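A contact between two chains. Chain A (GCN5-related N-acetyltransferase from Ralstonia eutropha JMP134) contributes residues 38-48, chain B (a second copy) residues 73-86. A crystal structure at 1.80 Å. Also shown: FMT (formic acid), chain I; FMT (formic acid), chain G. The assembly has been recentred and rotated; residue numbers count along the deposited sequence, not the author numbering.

Chain A, residues 38-48: DPFRDWLLPRL
Chain B, residues 73-86: IEWPPHPSHPLQDK

One face of a chain A helix packs through proline and aromatic side chains against a proline-rich loop of the second copy, an apolar contact that buries 402 Å² and is edged by a long salt bridge and three water bridges, with no direct hydrogen bond between the stretches. Residues 38-48 of chain A are helical throughout (phi/psi near -65/-42 for 38-44, then Leu45(A) -46/-58, Pro46(A) -67/-23, Arg47(A) -83/-31), kinked where the nitrogens of Pro39(A) and Pro46(A) cannot bond to the preceding turn. In chain B, Ile73(B) and Glu74(B) end a strand; Trp75(B) follows, beta-like at -156/143, then Pro76(B) (-61/141) and Pro77(B) (-47/141), polyproline-like, and two type I turns, His78(B) to His81(B) and His81(B) to Gln84(B), fold the chain back so that Trp75(B) N donates to Asp85(B) O at 3.1 Å. His81(B), chi1 p, braces the second turn through ND1 to Gln84(B) O, 2.8 Å. In register, the CA of Phe40(A) lies 5.1 Å from the CA of Pro77(B), and the CA of Pro39(A) 6.0 Å from that of Leu83(B).

The CA-to-CB bond of Trp43(A), chi1 t and chi2 90°, points toward the loop, and the ring presents one face to two successive prolines. Pro76(B) CB sits 3.6 Å from the centroid of its six-membered ring, only 5° off the normal; Pro77(B) CD lies 4.0 Å from the five-membered centroid, 29° off. Both are CH-pi contacts. One turn earlier, the CA-to-CB bond of Pro39(A) also points toward chain B: its CB is 3.9 Å from Pro77(B) CG and 3.5 Å from Pro82(B) O. The CA-to-CB bond of Leu83(B), m/t, points away, but its end comes nearer, bringing CD2 to 4.4 Å from Pro39(A) CG. The CA-to-CB bond of Phe40(A), chi1 t and chi2 76°, points sideways, and its ring meets Pro76(B) at the edge, CE1 to CB 4.0 Å; its CB is 4.2 Å from Pro77(B) CB.

Polar groups lie beside this apolar patch. Arg47(A), m/t/t with chi4 75°, reaches back along the helix so that NH1 donates to Trp43(A) O at 2.8 Å, while NH2 forms the salt bridge to Glu74(B) OE1 at 3.7 Å, near the guanidinium plane. Water 2 supplements this long pairing, accepting from Arg47(A) NE at 3.3 Å and donating to Glu74(B) OE1 at 2.6 Å. Water 3 joins Arg47(A) NH2 (3.0 Å) to OD2 of Asp85(B) (3.1 Å), whose chi1 is p. Water 1 accepts a weak bond from Trp43(A) NE1 at 3.2 Å and donates to Asp85(B) O at 2.8 Å, giving the indole nitrogen a partner.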

# COMPACT_ATOMS: atom_id res chain seq x y z
N ASP A 38 11.21 -17.24 -7.59
CA ASP A 38 10.85 -18.29 -6.63
C ASP A 38 10.14 -17.74 -5.38
O ASP A 38 9.13 -18.29 -4.95
CB ASP A 38 12.06 -19.18 -6.31
CG ASP A 38 12.54 -19.99 -7.51
OD1 ASP A 38 11.75 -20.21 -8.47
OD2 ASP A 38 13.72 -20.40 -7.52
N PRO A 39 10.67 -16.66 -4.77
CA PRO A 39 9.93 -16.01 -3.66
C PRO A 39 8.46 -15.67 -4.00
O PRO A 39 7.55 -15.97 -3.21
CB PRO A 39 10.77 -14.77 -3.37
CG PRO A 39 12.16 -15.20 -3.70
CD PRO A 39 12.00 -16.05 -4.95
N PHE A 40 8.22 -15.09 -5.17
CA PHE A 40 6.84 -14.78 -5.56
C PHE A 40 5.96 -16.03 -5.71
O PHE A 40 4.83 -16.05 -5.25
CB PHE A 40 6.75 -13.91 -6.82
CG PHE A 40 5.35 -13.64 -7.21
CD1 PHE A 40 4.61 -12.72 -6.52
CD2 PHE A 40 4.72 -14.40 -8.19
CE1 PHE A 40 3.26 -12.52 -6.80
CE2 PHE A 40 3.37 -14.18 -8.50
CZ PHE A 40 2.66 -13.24 -7.81
N ARG A 41 6.47 -17.06 -6.38
CA ARG A 41 5.71 -18.30 -6.57
C ARG A 41 5.34 -18.91 -5.22
O ARG A 41 4.20 -19.33 -5.01
CB ARG A 41 6.52 -19.30 -7.39
CG ARG A 41 5.81 -20.59 -7.75
CD ARG A 41 6.69 -21.38 -8.70
NE ARG A 41 6.02 -22.49 -9.36
CZ ARG A 41 5.55 -22.50 -10.62
NH1 ARG A 41 5.64 -21.43 -11.42
NH2 ARG A 41 4.97 -23.61 -11.08
N ASP A 42 6.30 -18.93 -4.30
CA ASP A 42 6.09 -19.50 -2.96
C ASP A 42 5.08 -18.69 -2.16
O ASP A 42 4.31 -19.25 -1.39
CB ASP A 42 7.42 -19.61 -2.19
CG ASP A 42 8.41 -20.59 -2.84
OD1 ASP A 42 8.03 -21.35 -3.75
OD2 ASP A 42 9.58 -20.59 -2.42
N TRP A 43 5.07 -17.38 -2.37
CA TRP A 43 4.11 -16.48 -1.75
C TRP A 43 2.71 -16.73 -2.33
O TRP A 43 1.73 -16.73 -1.59
CB TRP A 43 4.53 -15.02 -2.01
CG TRP A 43 3.55 -13.97 -1.53
CD1 TRP A 43 3.52 -13.37 -0.30
CD2 TRP A 43 2.49 -13.38 -2.29
NE1 TRP A 43 2.50 -12.46 -0.25
CE2 TRP A 43 1.84 -12.45 -1.44
CE3 TRP A 43 2.01 -13.57 -3.58
CZ2 TRP A 43 0.76 -11.72 -1.86
CZ3 TRP A 43 0.92 -12.85 -3.99
CH2 TRP A 43 0.30 -11.93 -3.14
N LEU A 44 2.63 -16.90 -3.65
CA LEU A 44 1.33 -16.97 -4.32
C LEU A 44 0.59 -18.28 -4.04
O LEU A 44 -0.65 -18.30 -3.91
CB LEU A 44 1.49 -16.79 -5.83
CG LEU A 44 0.23 -16.90 -6.68
CD1 LEU A 44 -0.79 -15.86 -6.22
CD2 LEU A 44 0.54 -16.72 -8.14
N LEU A 45 1.33 -19.38 -4.02
CA LEU A 45 0.73 -20.70 -3.91
C LEU A 45 -0.35 -20.81 -2.82
O LEU A 45 -1.47 -21.19 -3.12
CB LEU A 45 1.83 -21.75 -3.73
CG LEU A 45 1.43 -23.21 -3.50
CD1 LEU A 45 0.85 -23.81 -4.74
CD2 LEU A 45 2.66 -24.00 -3.06
N PRO A 46 -0.01 -20.51 -1.55
CA PRO A 46 -1.05 -20.64 -0.51
C PRO A 46 -2.20 -19.65 -0.62
O PRO A 46 -3.28 -19.90 -0.08
CB PRO A 46 -0.28 -20.39 0.78
CG PRO A 46 0.91 -19.60 0.37
CD PRO A 46 1.28 -20.11 -0.97
N ARG A 47 -1.96 -18.52 -1.28
CA ARG A 47 -2.95 -17.48 -1.40
C ARG A 47 -3.94 -17.74 -2.54
O ARG A 47 -5.08 -17.32 -2.45
CB ARG A 47 -2.26 -16.14 -1.59
CG ARG A 47 -1.50 -15.73 -0.34
CD ARG A 47 -0.72 -14.48 -0.52
NE ARG A 47 -0.24 -14.01 0.78
CZ ARG A 47 0.76 -14.56 1.47
NH1 ARG A 47 1.46 -15.60 0.99
NH2 ARG A 47 1.09 -14.05 2.65
N LEU A 48 -3.51 -18.41 -3.61
CA LEU A 48 -4.46 -18.97 -4.58
C LEU A 48 -5.33 -20.00 -3.90
O LEU A 48 -6.53 -20.05 -4.13
CB LEU A 48 -3.76 -19.66 -5.76
CG LEU A 48 -3.26 -18.79 -6.90
CD1 LEU A 48 -2.57 -19.67 -7.92
CD2 LEU A 48 -4.39 -18.00 -7.55
N ILE B 73 4.29 -4.52 6.72
CA ILE B 73 3.09 -5.12 6.15
C ILE B 73 3.43 -6.25 5.20
O ILE B 73 4.48 -6.23 4.54
CB ILE B 73 2.22 -4.07 5.47
CG1 ILE B 73 2.92 -3.43 4.28
CG2 ILE B 73 1.85 -2.97 6.49
CD1 ILE B 73 2.04 -2.45 3.51
N GLU B 74 2.55 -7.24 5.15
CA GLU B 74 2.69 -8.32 4.18
C GLU B 74 2.55 -7.77 2.77
O GLU B 74 1.70 -6.92 2.52
CB GLU B 74 1.63 -9.40 4.44
CG GLU B 74 1.86 -10.17 5.71
CD GLU B 74 0.95 -11.39 5.82
OE1 GLU B 74 -0.02 -11.50 5.03
OE2 GLU B 74 1.21 -12.23 6.72
N TRP B 75 3.40 -8.22 1.86
CA TRP B 75 3.40 -7.77 0.49
C TRP B 75 4.01 -8.84 -0.42
O TRP B 75 4.96 -9.49 -0.02
CB TRP B 75 4.18 -6.46 0.35
CG TRP B 75 3.73 -5.68 -0.80
CD1 TRP B 75 4.26 -5.68 -2.05
CD2 TRP B 75 2.59 -4.83 -0.84
NE1 TRP B 75 3.52 -4.86 -2.88
CE2 TRP B 75 2.49 -4.33 -2.15
CE3 TRP B 75 1.64 -4.44 0.11
CZ2 TRP B 75 1.48 -3.45 -2.54
CZ3 TRP B 75 0.62 -3.58 -0.28
CH2 TRP B 75 0.56 -3.08 -1.59
N PRO B 76 3.49 -9.01 -1.64
CA PRO B 76 4.17 -9.96 -2.54
C PRO B 76 5.61 -9.57 -2.85
O PRO B 76 5.89 -8.38 -3.05
CB PRO B 76 3.34 -9.89 -3.84
CG PRO B 76 2.62 -8.56 -3.74
CD PRO B 76 2.31 -8.41 -2.29
N PRO B 77 6.51 -10.55 -2.93
CA PRO B 77 7.85 -10.24 -3.44
C PRO B 77 7.74 -9.43 -4.71
O PRO B 77 6.85 -9.67 -5.54
CB PRO B 77 8.45 -11.63 -3.67
CG PRO B 77 7.83 -12.42 -2.54
CD PRO B 77 6.40 -11.96 -2.52
N HIS B 78 8.63 -8.45 -4.85
CA HIS B 78 8.46 -7.35 -5.78
C HIS B 78 9.83 -6.93 -6.29
O HIS B 78 10.82 -7.13 -5.60
CB HIS B 78 7.80 -6.20 -5.01
CG HIS B 78 7.47 -5.00 -5.84
ND1 HIS B 78 8.38 -4.00 -6.09
CD2 HIS B 78 6.32 -4.64 -6.46
CE1 HIS B 78 7.80 -3.07 -6.83
NE2 HIS B 78 6.55 -3.43 -7.07
N PRO B 79 9.91 -6.34 -7.48
CA PRO B 79 11.25 -5.94 -7.92
C PRO B 79 12.02 -4.98 -6.99
O PRO B 79 13.24 -4.96 -7.05
CB PRO B 79 10.98 -5.28 -9.28
CG PRO B 79 9.68 -5.86 -9.73
CD PRO B 79 8.89 -6.07 -8.51
N SER B 80 11.33 -4.20 -6.15
CA SER B 80 12.00 -3.34 -5.18
C SER B 80 12.42 -4.09 -3.91
O SER B 80 13.09 -3.52 -3.06
CB SER B 80 11.09 -2.17 -4.83
OG SER B 80 10.94 -1.31 -5.95
N HIS B 81 12.00 -5.34 -3.79
CA HIS B 81 12.32 -6.19 -2.64
C HIS B 81 12.12 -7.65 -3.06
O HIS B 81 11.21 -8.35 -2.58
CB HIS B 81 11.54 -5.80 -1.37
CG HIS B 81 10.06 -5.68 -1.54
ND1 HIS B 81 9.20 -6.74 -1.33
CD2 HIS B 81 9.27 -4.61 -1.82
CE1 HIS B 81 7.95 -6.33 -1.51
NE2 HIS B 81 7.97 -5.04 -1.80
N PRO B 82 12.95 -8.10 -4.01
CA PRO B 82 12.64 -9.37 -4.69
C PRO B 82 12.67 -10.57 -3.77
O PRO B 82 12.03 -11.57 -4.07
CB PRO B 82 13.75 -9.49 -5.75
CG PRO B 82 14.82 -8.57 -5.32
CD PRO B 82 14.14 -7.45 -4.58
N LEU B 83 13.42 -10.48 -2.67
CA LEU B 83 13.55 -11.60 -1.76
C LEU B 83 12.61 -11.54 -0.57
O LEU B 83 12.55 -12.48 0.21
CB LEU B 83 14.99 -11.72 -1.26
CG LEU B 83 16.08 -11.79 -2.33
CD1 LEU B 83 17.45 -11.87 -1.65
CD2 LEU B 83 15.87 -12.95 -3.29
N GLN B 84 11.89 -10.44 -0.41
CA GLN B 84 11.09 -10.24 0.80
C GLN B 84 9.59 -10.13 0.49
O GLN B 84 9.18 -9.43 -0.42
CB GLN B 84 11.54 -8.97 1.52
CG GLN B 84 12.96 -9.02 2.03
CD GLN B 84 13.32 -7.87 2.96
OE1 GLN B 84 12.52 -6.97 3.20
NE2 GLN B 84 14.55 -7.90 3.47
N ASP B 85 8.79 -10.82 1.30
CA ASP B 85 7.33 -10.76 1.18
C ASP B 85 6.74 -9.76 2.19
O ASP B 85 5.73 -10.01 2.86
CB ASP B 85 6.72 -12.15 1.37
CG ASP B 85 7.03 -12.76 2.73
OD1 ASP B 85 7.86 -12.20 3.50
OD2 ASP B 85 6.44 -13.81 3.03
N LYS B 86 7.39 -8.60 2.27
CA LYS B 86 7.00 -7.56 3.21
C LYS B 86 7.55 -6.21 2.73
O LYS B 86 8.48 -6.16 1.91
CB LYS B 86 7.51 -7.87 4.62
CG LYS B 86 9.02 -7.97 4.73
CD LYS B 86 9.47 -8.64 6.04
CE LYS B 86 10.99 -8.90 6.06
NZ LYS B 86 11.44 -9.51 7.37
C FMT I . 15.23 -9.71 7.12
O1 FMT I . 15.97 -9.44 6.17
O2 FMT I . 14.03 -9.39 7.11
C FMT G . 2.39 -5.95 -6.89
O1 FMT G . 3.08 -5.85 -5.92
O2 FMT G . 2.79 -5.57 -7.96
O HOH W 1 3.40 -11.59 2.67
O HOH W 2 -0.89 -11.34 2.55
O HOH W 3 3.58 -13.67 4.34